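Local coordinates for protein transcription elongation factor SPT6 (Candida glabrata, PDB 3PJP) that binds the phosphorylated C-terminal repeat domain of RNA polymerase II through this tandem SH2 domain and probably chaperones histones H3-H4 during transcription elongation, at residues A[12-18]-A[33-37]; A[118-122]-A[134-138]. The contacts are given in a common frame with arbitrary orientation. Residues are numbered along the deposited sequence.

Contact 1 of 2, residues A[12-18]-A[33-37]; sequences YYFPFNG and FVIRQ. With ACT (acetate ion), chain C.
Val34 of the extended segment 33-37 takes aromatic cover from Phe14 and Phe16: its CG1 lies 3.8 Å from Phe14 CD1 and its CG2 4.4 Å from Phe16 CD2. On the face of the sheet carrying Tyr13 and Ile35, Tyr13 CD2 meets Ile35 CG2 at 4.1 Å. Further toward the start of the pairing, the rings of Tyr12 (chi1 m) and Phe33 (chi1 p) stack face to face, centroids 4.5 Å apart and planes at 28°. The backbones run parallel, with Tyr13 opposite Ile35 at CA-CA 4.6 Å. Ile35 N donates to Tyr12 O at 2.9 Å, and Phe14 N donates to Ile35 O at 3.0 Å. Pro15, centre of an inverse gamma turn, ends the pairing; Asn17 N-caps the next helix, its OD1 accepting from Gln20 N. This is the first beta-alpha-beta unit of the N-terminal SH2 fold, with helix 18-25 covering Val34 and Arg36. Arg36 starts with chi1 p and then extends (chi2 and chi3 t), so its guanidinium runs past the helix start, with Gly18 CA 3.6 Å from Arg36 CZ. Its NE is hydrogen-bonded to Thr48 OG1, and NH1 donates to Gln37 O at 2.8 Å. Acetate, probably from the crystallisation liquor, accepts from Arg36 NH1 at OXT (2.9 Å) and from Arg36 NH2 at O (2.7 Å); Ser39 N hydrogen-bonds to it too. Arg36 ends a Phe-Val-Ile-Arg sequence that corresponds to the SH2 FLVR signature, and a carboxylate held fork-fashion by its two terminal nitrogens is consistent with a phosphate pocket.

Contact 2 of 2, residues A[118-122]-A[134-138]; sequences VVKFI and VYYFS
A helix packs lengthwise along a strand here, within the beta-alpha-beta crossover that opens the C-terminal SH2 fold: strand 110-111, helix 115-128 and strand 134-139, the two strands parallel neighbours in one sheet. Segments 118-122 and 134-138 run nearly antiparallel, their axes at 164° and 9.4 Å apart at closest approach. Val118 therefore sits over Ser138 (CA-CA 7.5 Å) and Ile122, one helical turn later, over Val134 (7.1 Å), with Tyr136 between. No hydrogen bond joins the segments; the contact is side chain against side chain. From the extended strand, Val134, Tyr136 and Ser138 direct their CA-to-CB bonds toward the helix, while Tyr135 and Phe137 face the other way and pack on helix 181-191, so the sheet is sandwiched between two helices. Tyr136 (chi1 m) has the largest part of the interface. Val118 (chi1 t) places CG1 4.0 Å from Tyr136 CB and CG2 3.8 Å from Ser138 CB, while Ile122 (m, t) brings CG1 to 3.6 Å from Tyr136 CD2, at the ring edge, and CG2 to 3.6 Å from Val134 CG1. Val118 and Ile122 also rest on Ile150 of the adjoining strand 146-152, which extends the apolar layer to the next strand of the sheet. At the outer margin Phe121 (chi1 t) meets Tyr136 obliquely, centroids 5.4 Å apart and planes at 77°, and Lys111 makes cation-pi contacts with both rings. The tightest approach comes at this margin, where Tyr136 OH lies near the plane of the Phe121 ring, at its edge, 3.2 Å from CE2.

From the N terminus the chain forms strand 13-14, winds through helix 18-25 and returns in strand 33-37, so contact 1 closes a loop of 14 residues early in the first SH2 domain. The chain then completes that sheet and enters the long helix 86-105, against which Phe33 and Ile35 pack and which leads on to strand 110-111. Contact 2 closes a second loop, 11 residues from segment 118-122 to segment 134-138, made of the rest of helix 115-128 and the turn after it. The contacts follow in series, neither nesting nor crossing. Their centres are 36 Å apart, on opposite sides of the chain's centre: equivalent beta-alpha-beta units of the tandem, one strand-to-strand, the other helix-to-strand.

Contact 1 of 2, residues A[12-18]-A[33-37]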
ATOM      1  N   TYR A  12     -11.562  16.120   9.554  1.00 21.65           N
ATOM      2  CA  TYR A  12     -10.160  15.730   9.455  1.00 20.72           C
ATOM      3  C   TYR A  12      -9.356  16.602   8.502  1.00 27.32           C
ATOM      4  O   TYR A  12      -8.217  16.258   8.160  1.00 24.01           O
ATOM      5  CB  TYR A  12     -10.050  14.249   9.049  1.00 21.28           C
ATOM      6  CG  TYR A  12     -10.347  13.295  10.183  1.00 25.74           C
ATOM      7  CD1 TYR A  12      -9.347  12.883  11.047  1.00 32.67           C
ATOM      8  CD2 TYR A  12     -11.633  12.817  10.396  1.00 27.51           C
ATOM      9  CE1 TYR A  12      -9.615  12.018  12.090  1.00 39.95           C
ATOM     10  CE2 TYR A  12     -11.910  11.951  11.438  1.00 32.89           C
ATOM     11  CZ  TYR A  12     -10.896  11.552  12.278  1.00 42.20           C
ATOM     12  OH  TYR A  12     -11.167  10.689  13.315  1.00 47.33           O
ATOM     13  N   TYR A  13      -9.938  17.715   8.061  1.00 22.39           N
ATOM     14  CA  TYR A  13      -9.207  18.641   7.192  1.00 23.38           C
ATOM     15  C   TYR A  13      -8.393  19.682   7.950  1.00 26.78           C
ATOM     16  O   TYR A  13      -8.934  20.439   8.758  1.00 29.72           O
ATOM     17  CB  TYR A  13     -10.123  19.360   6.201  1.00 28.33           C
ATOM     18  CG  TYR A  13      -9.364  20.347   5.351  1.00 25.45           C
ATOM     19  CD1 TYR A  13      -9.253  21.681   5.725  1.00 35.18           C
ATOM     20  CD2 TYR A  13      -8.710  19.938   4.194  1.00 27.56           C
ATOM     21  CE1 TYR A  13      -8.534  22.586   4.958  1.00 35.07           C
ATOM     22  CE2 TYR A  13      -7.999  20.838   3.420  1.00 29.36           C
ATOM     23  CZ  TYR A  13      -7.915  22.163   3.806  1.00 35.72           C
ATOM     24  OH  TYR A  13      -7.205  23.061   3.040  1.00 35.87           O
ATOM     25  N   PHE A  14      -7.093  19.711   7.668  1.00 24.72           N
ATOM     26  CA  PHE A  14      -6.199  20.780   8.119  1.00 26.14           C
ATOM     27  C   PHE A  14      -5.297  21.172   6.964  1.00 27.57           C
ATOM     28  O   PHE A  14      -4.799  20.293   6.250  1.00 24.83           O
ATOM     29  CB  PHE A  14      -5.317  20.300   9.267  1.00 25.00           C
ATOM     30  CG  PHE A  14      -6.078  19.669  10.386  1.00 25.66           C
ATOM     31  CD1 PHE A  14      -6.270  18.302  10.422  1.00 26.75           C
ATOM     32  CD2 PHE A  14      -6.605  20.447  11.403  1.00 33.93           C
ATOM     33  CE1 PHE A  14      -6.973  17.707  11.447  1.00 32.68           C
ATOM     34  CE2 PHE A  14      -7.317  19.865  12.440  1.00 39.67           C
ATOM     35  CZ  PHE A  14      -7.502  18.492  12.467  1.00 34.78           C
ATOM     36  N   PRO A  15      -5.041  22.480   6.795  1.00 24.36           N
ATOM     37  CA  PRO A  15      -4.187  22.946   5.688  1.00 28.75           C
ATOM     38  C   PRO A  15      -2.694  22.686   5.909  1.00 29.47           C
ATOM     39  O   PRO A  15      -1.883  23.580   5.666  1.00 31.82           O
ATOM     40  CB  PRO A  15      -4.449  24.463   5.643  1.00 35.89           C
ATOM     41  CG  PRO A  15      -5.502  24.738   6.680  1.00 34.24           C
ATOM     42  CD  PRO A  15      -5.490  23.595   7.640  1.00 30.88           C
ATOM     43  N   PHE A  16      -2.347  21.473   6.346  1.00 25.97           N
ATOM     44  CA  PHE A  16      -0.964  21.035   6.495  1.00 25.69           C
ATOM     45  C   PHE A  16      -0.324  20.816   5.140  1.00 20.83           C
ATOM     46  O   PHE A  16      -1.011  20.541   4.143  1.00 24.69           O
ATOM     47  CB  PHE A  16      -0.907  19.668   7.193  1.00 28.08           C
ATOM     48  CG  PHE A  16      -1.212  19.700   8.660  1.00 27.94           C
ATOM     49  CD1 PHE A  16      -0.819  20.767   9.444  1.00 27.98           C
ATOM     50  CD2 PHE A  16      -1.868  18.644   9.260  1.00 26.55           C
ATOM     51  CE1 PHE A  16      -1.093  20.782  10.797  1.00 34.21           C
ATOM     52  CE2 PHE A  16      -2.136  18.648  10.607  1.00 27.99           C
ATOM     53  CZ  PHE A  16      -1.750  19.724  11.382  1.00 26.84           C
ATOM     54  N   ASN A  17       1.001  20.896   5.104  1.00 24.23           N
ATOM     55  CA  ASN A  17       1.740  20.264   4.033  1.00 29.94           C
ATOM     56  C   ASN A  17       2.133  18.857   4.481  1.00 29.72           C
ATOM     57  O   ASN A  17       1.808  18.431   5.597  1.00 23.49           O
ATOM     58  CB  ASN A  17       2.965  21.090   3.632  1.00 29.92           C
ATOM     59  CG  ASN A  17       3.959  21.266   4.766  1.00 27.74           C
ATOM     60  OD1 ASN A  17       4.072  20.426   5.662  1.00 28.86           O
ATOM     61  ND2 ASN A  17       4.694  22.372   4.725  1.00 29.04           N
ATOM     62  N   GLY A  18       2.824  18.136   3.611  1.00 22.62           N
ATOM     63  CA  GLY A  18       3.178  16.757   3.896  1.00 23.71           C
ATOM     64  C   GLY A  18       3.953  16.538   5.182  1.00 26.42           C
ATOM     65  O   GLY A  18       3.640  15.626   5.945  1.00 22.43           O
ATOM     66  N   PHE A  33      -5.356   9.467   9.975  1.00 19.89           N
ATOM     67  CA  PHE A  33      -5.122  10.226   8.758  1.00 18.89           C
ATOM     68  C   PHE A  33      -5.493  11.693   8.935  1.00 18.54           C
ATOM     69  O   PHE A  33      -6.113  12.072   9.921  1.00 23.41           O
ATOM     70  CB  PHE A  33      -5.926   9.620   7.586  1.00 17.03           C
ATOM     71  CG  PHE A  33      -7.410   9.803   7.716  1.00 17.73           C
ATOM     72  CD1 PHE A  33      -8.053  10.891   7.127  1.00 20.39           C
ATOM     73  CD2 PHE A  33      -8.159   8.913   8.450  1.00 18.28           C
ATOM     74  CE1 PHE A  33      -9.426  11.068   7.263  1.00 18.95           C
ATOM     75  CE2 PHE A  33      -9.538   9.092   8.590  1.00 22.14           C
ATOM     76  CZ  PHE A  33     -10.158  10.173   7.996  1.00 19.33           C
ATOM     77  N   VAL A  34      -5.094  12.504   7.965  1.00 20.73           N
ATOM     78  CA  VAL A  34      -5.645  13.838   7.791  1.00 22.25           C
ATOM     79  C   VAL A  34      -5.893  14.079   6.316  1.00 25.04           C
ATOM     80  O   VAL A  34      -5.212  13.509   5.457  1.00 20.51           O
ATOM     81  CB  VAL A  34      -4.699  14.944   8.303  1.00 25.19           C
ATOM     82  CG1 VAL A  34      -4.585  14.893   9.828  1.00 23.91           C
ATOM     83  CG2 VAL A  34      -3.333  14.841   7.633  1.00 23.84           C
ATOM     84  N   ILE A  35      -6.885  14.909   6.026  1.00 20.77           N
ATOM     85  CA  ILE A  35      -7.050  15.463   4.696  1.00 20.63           C
ATOM     86  C   ILE A  35      -6.360  16.828   4.736  1.00 19.62           C
ATOM     87  O   ILE A  35      -6.411  17.524   5.746  1.00 20.19           O
ATOM     88  CB  ILE A  35      -8.543  15.611   4.357  1.00 19.42           C
ATOM     89  CG1 ILE A  35      -9.268  14.307   4.667  1.00 22.46           C
ATOM     90  CG2 ILE A  35      -8.738  16.041   2.914  1.00 22.69           C
ATOM     91  CD1 ILE A  35     -10.755  14.352   4.384  1.00 27.22           C
ATOM     92  N   ARG A  36      -5.692  17.211   3.658  1.00 22.68           N
ATOM     93  CA  ARG A  36      -4.910  18.438   3.710  1.00 19.60           C
ATOM     94  C   ARG A  36      -4.770  19.132   2.367  1.00 25.83           C
ATOM     95  O   ARG A  36      -5.237  18.640   1.328  1.00 24.29           O
ATOM     96  CB  ARG A  36      -3.515  18.161   4.278  1.00 19.53           C
ATOM     97  CG  ARG A  36      -2.720  17.139   3.471  1.00 17.37           C
ATOM     98  CD  ARG A  36      -1.279  17.065   3.980  1.00 22.12           C
ATOM     99  NE  ARG A  36      -0.468  16.069   3.275  1.00 20.54           N
ATOM    100  CZ  ARG A  36       0.134  16.278   2.107  1.00 25.42           C
ATOM    101  NH1 ARG A  36      -0.011  17.437   1.480  1.00 23.96           N
ATOM    102  NH2 ARG A  36       0.873  15.320   1.556  1.00 23.42           N
ATOM    103  N   GLN A  37      -4.107  20.278   2.426  1.00 26.56           N
ATOM    104  CA  GLN A  37      -3.688  21.053   1.272  1.00 32.86           C
ATOM    105  C   GLN A  37      -2.712  20.228   0.441  1.00 27.16           C
ATOM    106  O   GLN A  37      -1.854  19.538   0.987  1.00 27.60           O
ATOM    107  CB  GLN A  37      -3.019  22.344   1.771  1.00 29.47           C
ATOM    108  CG  GLN A  37      -2.204  23.124   0.749  1.00 31.13           C
ATOM    109  CD  GLN A  37      -1.347  24.211   1.400  1.00 29.99           C
ATOM    110  OE1 GLN A  37      -1.802  25.336   1.621  1.00 36.36           O
ATOM    111  NE2 GLN A  37      -0.105  23.871   1.717  1.00 28.32           N
TER
HETATM  112  C   ACT C1445       1.560  17.044  -1.486  1.00 45.46           C
HETATM  113  O   ACT C1445       2.056  16.193  -0.721  1.00 49.05           O
HETATM  114  OXT ACT C1445       1.308  18.159  -0.976  1.00 37.96           O
HETATM  115  CH3 ACT C1445       1.287  16.741  -2.928  1.00 50.95           C

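Contact 2 of 2, residues A[118-122]-A[134-138]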
ATOM      1  N   VAL A 118      15.049 -10.318   6.226  1.00 20.62           N
ATOM      2  CA  VAL A 118      14.211 -11.362   5.656  1.00 18.72           C
ATOM      3  C   VAL A 118      14.993 -12.195   4.643  1.00 19.10           C
ATOM      4  O   VAL A 118      14.826 -13.416   4.572  1.00 22.02           O
ATOM      5  CB  VAL A 118      12.899 -10.787   5.048  1.00 15.45           C
ATOM      6  CG1 VAL A 118      12.124 -11.888   4.298  1.00 22.00           C
ATOM      7  CG2 VAL A 118      12.050 -10.170   6.136  1.00 22.52           C
ATOM      8  N   VAL A 119      15.882 -11.550   3.887  1.00 19.86           N
ATOM      9  CA  VAL A 119      16.773 -12.279   2.990  1.00 19.81           C
ATOM     10  C   VAL A 119      17.631 -13.266   3.770  1.00 25.07           C
ATOM     11  O   VAL A 119      17.782 -14.411   3.357  1.00 22.66           O
ATOM     12  CB  VAL A 119      17.680 -11.336   2.181  1.00 19.70           C
ATOM     13  CG1 VAL A 119      18.846 -12.112   1.567  1.00 22.77           C
ATOM     14  CG2 VAL A 119      16.874 -10.619   1.104  1.00 18.35           C
ATOM     15  N   LYS A 120      18.184 -12.827   4.899  1.00 22.25           N
ATOM     16  CA  LYS A 120      18.982 -13.717   5.734  1.00 27.53           C
ATOM     17  C   LYS A 120      18.141 -14.853   6.311  1.00 28.66           C
ATOM     18  O   LYS A 120      18.604 -15.990   6.394  1.00 32.51           O
ATOM     19  CB  LYS A 120      19.692 -12.946   6.854  1.00 32.94           C
ATOM     20  CG  LYS A 120      20.617 -13.809   7.701  1.00 41.53           C
ATOM     21  CD  LYS A 120      21.392 -12.974   8.711  1.00 51.92           C
ATOM     22  CE  LYS A 120      22.327 -13.842   9.543  1.00 60.27           C
ATOM     23  NZ  LYS A 120      23.053 -13.048  10.575  1.00 67.31           N
ATOM     24  N   PHE A 121      16.909 -14.556   6.715  1.00 27.64           N
ATOM     25  CA  PHE A 121      16.052 -15.604   7.252  1.00 26.72           C
ATOM     26  C   PHE A 121      15.813 -16.686   6.204  1.00 31.39           C
ATOM     27  O   PHE A 121      15.809 -17.880   6.509  1.00 32.99           O
ATOM     28  CB  PHE A 121      14.722 -15.053   7.754  1.00 30.14           C
ATOM     29  CG  PHE A 121      13.897 -16.070   8.478  1.00 37.47           C
ATOM     30  CD1 PHE A 121      13.954 -16.171   9.858  1.00 44.99           C
ATOM     31  CD2 PHE A 121      13.080 -16.945   7.781  1.00 39.25           C
ATOM     32  CE1 PHE A 121      13.202 -17.117  10.527  1.00 50.32           C
ATOM     33  CE2 PHE A 121      12.327 -17.894   8.445  1.00 40.30           C
ATOM     34  CZ  PHE A 121      12.385 -17.980   9.818  1.00 48.13           C
ATOM     35  N   ILE A 122      15.628 -16.260   4.962  1.00 27.13           N
ATOM     36  CA  ILE A 122      15.381 -17.185   3.863  1.00 21.56           C
ATOM     37  C   ILE A 122      16.628 -17.977   3.463  1.00 27.86           C
ATOM     38  O   ILE A 122      16.544 -19.181   3.230  1.00 28.76           O
ATOM     39  CB  ILE A 122      14.777 -16.454   2.653  1.00 19.04           C
ATOM     40  CG1 ILE A 122      13.341 -16.044   2.975  1.00 22.93           C
ATOM     41  CG2 ILE A 122      14.820 -17.338   1.407  1.00 18.43           C
ATOM     42  CD1 ILE A 122      12.726 -15.126   1.960  1.00 21.95           C
ATOM     43  N   VAL A 134      10.423 -21.505  -0.115  1.00 21.32           N
ATOM     44  CA  VAL A 134       9.954 -20.644   0.958  1.00 21.11           C
ATOM     45  C   VAL A 134       9.683 -19.266   0.388  1.00 19.65           C
ATOM     46  O   VAL A 134      10.291 -18.868  -0.608  1.00 19.20           O
ATOM     47  CB  VAL A 134      10.961 -20.565   2.124  1.00 24.72           C
ATOM     48  CG1 VAL A 134      12.217 -19.817   1.699  1.00 23.39           C
ATOM     49  CG2 VAL A 134      10.329 -19.907   3.340  1.00 28.27           C
ATOM     50  N   TYR A 135       8.746 -18.552   1.001  1.00 19.97           N
ATOM     51  CA  TYR A 135       8.503 -17.162   0.642  1.00 24.41           C
ATOM     52  C   TYR A 135       7.892 -16.382   1.799  1.00 19.29           C
ATOM     53  O   TYR A 135       7.116 -16.924   2.590  1.00 21.67           O
ATOM     54  CB  TYR A 135       7.631 -17.047  -0.619  1.00 24.81           C
ATOM     55  CG  TYR A 135       6.177 -17.467  -0.474  1.00 22.28           C
ATOM     56  CD1 TYR A 135       5.182 -16.523  -0.265  1.00 23.71           C
ATOM     57  CD2 TYR A 135       5.799 -18.800  -0.598  1.00 21.19           C
ATOM     58  CE1 TYR A 135       3.848 -16.897  -0.155  1.00 27.81           C
ATOM     59  CE2 TYR A 135       4.466 -19.183  -0.490  1.00 27.87           C
ATOM     60  CZ  TYR A 135       3.501 -18.224  -0.269  1.00 29.60           C
ATOM     61  OH  TYR A 135       2.181 -18.589  -0.162  1.00 30.01           O
ATOM     62  N   TYR A 136       8.262 -15.108   1.889  1.00 18.77           N
ATOM     63  CA  TYR A 136       7.740 -14.205   2.907  1.00 19.30           C
ATOM     64  C   TYR A 136       7.405 -12.852   2.302  1.00 19.53           C
ATOM     65  O   TYR A 136       7.979 -12.467   1.286  1.00 17.63           O
ATOM     66  CB  TYR A 136       8.764 -14.025   4.022  1.00 19.15           C
ATOM     67  CG  TYR A 136       9.009 -15.290   4.798  1.00 22.91           C
ATOM     68  CD1 TYR A 136       7.981 -15.899   5.504  1.00 26.30           C
ATOM     69  CD2 TYR A 136      10.267 -15.882   4.821  1.00 30.00           C
ATOM     70  CE1 TYR A 136       8.198 -17.068   6.218  1.00 31.82           C
ATOM     71  CE2 TYR A 136      10.495 -17.043   5.533  1.00 32.12           C
ATOM     72  CZ  TYR A 136       9.457 -17.634   6.226  1.00 31.98           C
ATOM     73  OH  TYR A 136       9.681 -18.792   6.933  1.00 38.95           O
ATOM     74  N   PHE A 137       6.461 -12.148   2.926  1.00 18.78           N
ATOM     75  CA  PHE A 137       6.189 -10.747   2.628  1.00 16.50           C
ATOM     76  C   PHE A 137       6.777  -9.918   3.755  1.00 16.58           C
ATOM     77  O   PHE A 137       6.793 -10.355   4.910  1.00 17.20           O
ATOM     78  CB  PHE A 137       4.675 -10.489   2.561  1.00 17.72           C
ATOM     79  CG  PHE A 137       3.959 -11.308   1.534  1.00 16.04           C
ATOM     80  CD1 PHE A 137       3.946 -10.923   0.203  1.00 18.53           C
ATOM     81  CD2 PHE A 137       3.288 -12.462   1.899  1.00 21.34           C
ATOM     82  CE1 PHE A 137       3.280 -11.676  -0.745  1.00 21.19           C
ATOM     83  CE2 PHE A 137       2.620 -13.223   0.951  1.00 20.73           C
ATOM     84  CZ  PHE A 137       2.612 -12.829  -0.365  1.00 18.25           C
ATOM     85  N   SER A 138       7.268  -8.730   3.417  1.00 15.88           N
ATOM     86  CA  SER A 138       7.710  -7.764   4.418  1.00 12.96           C
ATOM     87  C   SER A 138       7.466  -6.333   3.934  1.00 13.65           C
ATOM     88  O   SER A 138       7.220  -6.092   2.756  1.00 17.42           O
ATOM     89  CB  SER A 138       9.190  -7.991   4.761  1.00 15.10           C
ATOM     90  OG  SER A 138       9.997  -7.803   3.618  1.00 17.55           O
TER